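Hypothetical protein TM0957 (Thermotoga maritima, PDB 2F4I) is of unknown function but adopts an OB-fold and belongs to a family of predicted periplasmic lipoproteins. Local coordinates at residues P55-H59 against Y71-I75. Residues are numbered along the deposited sequence.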
loop_
_atom_site.group_PDB
_atom_site.type_symbol
_atom_site.label_atom_id
_atom_site.label_comp_id
_atom_site.label_asym_id
_atom_site.label_seq_id
_atom_site.Cartn_x
_atom_site.Cartn_y
_atom_site.Cartn_z
ATOM N N PRO A 55 -1.510 18.260 6.237
ATOM C CA PRO A 55 -2.014 16.895 6.309
ATOM C C PRO A 55 -3.531 16.789 6.245
ATOM O O PRO A 55 -4.025 15.854 5.652
ATOM C CB PRO A 55 -1.472 16.371 7.645
ATOM C CG PRO A 55 -0.348 17.242 7.986
ATOM C CD PRO A 55 -0.767 18.600 7.471
ATOM N N GLU A 56 -4.261 17.748 6.801
ATOM C CA GLU A 56 -5.733 17.718 6.729
ATOM C C GLU A 56 -6.245 17.936 5.309
ATOM O O GLU A 56 -7.142 17.238 4.904
ATOM C CB GLU A 56 -6.463 18.577 7.776
ATOM C CG GLU A 56 -7.907 18.002 8.130
ATOM C CD GLU A 56 -7.916 16.683 8.960
ATOM O OE1 GLU A 56 -7.270 16.674 10.039
ATOM O OE2 GLU A 56 -8.600 15.673 8.560
ATOM N N LEU A 57 -5.624 18.827 4.545
ATOM C CA LEU A 57 -5.896 18.935 3.134
ATOM C C LEU A 57 -5.594 17.644 2.424
ATOM O O LEU A 57 -6.387 17.236 1.595
ATOM C CB LEU A 57 -5.088 20.041 2.521
ATOM C CG LEU A 57 -5.388 20.405 1.081
ATOM C CD1 LEU A 57 -6.847 20.778 0.894
ATOM C CD2 LEU A 57 -4.443 21.547 0.628
ATOM N N ALA A 58 -4.459 17.003 2.727
ATOM C CA ALA A 58 -4.120 15.693 2.144
ATOM C C ALA A 58 -5.212 14.668 2.453
ATOM O O ALA A 58 -5.696 14.000 1.548
ATOM C CB ALA A 58 -2.712 15.207 2.599
ATOM N N HIS A 59 -5.646 14.564 3.704
ATOM C CA HIS A 59 -6.686 13.591 4.041
ATOM C C HIS A 59 -7.908 13.871 3.151
ATOM O O HIS A 59 -8.441 12.974 2.552
ATOM C CB HIS A 59 -7.092 13.581 5.539
ATOM C CG HIS A 59 -5.951 13.413 6.496
ATOM N ND1 HIS A 59 -4.885 12.569 6.254
ATOM C CD2 HIS A 59 -5.722 13.967 7.715
ATOM C CE1 HIS A 59 -4.055 12.606 7.285
ATOM N NE2 HIS A 59 -4.531 13.456 8.176
ATOM N N TYR A 71 -8.848 7.198 11.288
ATOM C CA TYR A 71 -7.859 6.686 10.359
ATOM C C TYR A 71 -8.171 7.121 8.936
ATOM O O TYR A 71 -9.320 7.182 8.524
ATOM C CB TYR A 71 -7.728 5.177 10.512
ATOM C CG TYR A 71 -7.102 4.773 11.862
ATOM C CD1 TYR A 71 -5.732 4.769 12.032
ATOM C CD2 TYR A 71 -7.891 4.396 12.940
ATOM C CE1 TYR A 71 -5.152 4.426 13.205
ATOM C CE2 TYR A 71 -7.314 4.049 14.144
ATOM C CZ TYR A 71 -5.922 4.065 14.260
ATOM O OH TYR A 71 -5.316 3.753 15.455
ATOM N N ARG A 72 -7.122 7.445 8.204
ATOM C CA ARG A 72 -7.186 7.941 6.833
ATOM C C ARG A 72 -6.404 7.001 5.912
ATOM O O ARG A 72 -5.227 6.784 6.106
ATOM C CB ARG A 72 -6.589 9.358 6.806
ATOM C CG ARG A 72 -7.313 10.324 7.744
ATOM C CD ARG A 72 -8.762 10.512 7.320
ATOM N NE ARG A 72 -9.484 11.443 8.185
ATOM C CZ ARG A 72 -10.362 11.119 9.138
ATOM N NH1 ARG A 72 -10.673 9.869 9.403
ATOM N NH2 ARG A 72 -10.963 12.083 9.842
ATOM N N TYR A 73 -7.076 6.418 4.930
ATOM C CA TYR A 73 -6.502 5.354 4.099
ATOM C C TYR A 73 -6.128 5.861 2.708
ATOM O O TYR A 73 -6.993 6.302 1.953
ATOM C CB TYR A 73 -7.468 4.155 3.957
ATOM C CG TYR A 73 -7.819 3.541 5.263
ATOM C CD1 TYR A 73 -7.009 2.561 5.805
ATOM C CD2 TYR A 73 -8.942 3.967 5.988
ATOM C CE1 TYR A 73 -7.273 2.033 7.064
ATOM C CE2 TYR A 73 -9.241 3.414 7.238
ATOM C CZ TYR A 73 -8.398 2.453 7.776
ATOM O OH TYR A 73 -8.618 1.905 9.023
ATOM N N TYR A 74 -4.829 5.767 2.396
ATOM C CA TYR A 74 -4.246 6.328 1.185
ATOM C C TYR A 74 -3.862 5.219 0.230
ATOM O O TYR A 74 -3.425 4.142 0.658
ATOM C CB TYR A 74 -2.977 7.084 1.527
ATOM C CG TYR A 74 -3.186 8.414 2.186
ATOM C CD1 TYR A 74 -3.416 8.511 3.560
ATOM C CD2 TYR A 74 -3.119 9.577 1.442
ATOM C CE1 TYR A 74 -3.577 9.732 4.145
ATOM C CE2 TYR A 74 -3.283 10.792 2.011
ATOM C CZ TYR A 74 -3.507 10.881 3.371
ATOM O OH TYR A 74 -3.669 12.124 3.941
ATOM N N ILE A 75 -4.004 5.496 -1.065
ATOM C CA ILE A 75 -3.409 4.650 -2.071
ATOM C C ILE A 75 -2.651 5.524 -3.063
ATOM O O ILE A 75 -3.201 6.507 -3.589
ATOM C CB ILE A 75 -4.429 3.659 -2.664
ATOM C CG1 ILE A 75 -3.839 2.914 -3.850
ATOM C CG2 ILE A 75 -5.718 4.286 -3.009
ATOM C CD1 ILE A 75 -4.586 1.601 -4.049
#
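Start at Pro55, whose carbonyl O takes the backbone hydrogen bond from His59 N (2.8 Å) and so closes the single turn of helix 55-59. Glu56 sets off away from the strand, yet in the conformer given its carboxylate swings back until OE2 lies 4.3 Å from Arg72 NE, an unlike-charge approach too long for a salt bridge. The guanidinium is held instead by the loop leading into the strand, Arg72 NH1 donating to Tyr71 O (3.1 Å) and to the carbonyl of Ser69. Ala58 packs against the tip of Tyr74, with CB 3.5 Å from OH. On the helix side His59 makes the main contact. Its ND1 shares a 2.7 Å hydrogen bond with Tyr74 OH at the ring edge, while Arg72 CG sits over one face, 3.7 Å from the ring centroid, in a CH-pi contact. Arg72 and Tyr74, two apart on the strand, thus reach the same imidazole. The two short axes come no closer than 10.2 Å and cross at 71°, so long side chains bridge the gap. Around this, Tyr74 stacks on Phe172 of antiparallel strand 165-174, and Tyr74 and Ala58 touch Leu51, packing helices 55-59 and 44-53 against the start of strand 72-81 in the OB-fold's mixed sheet.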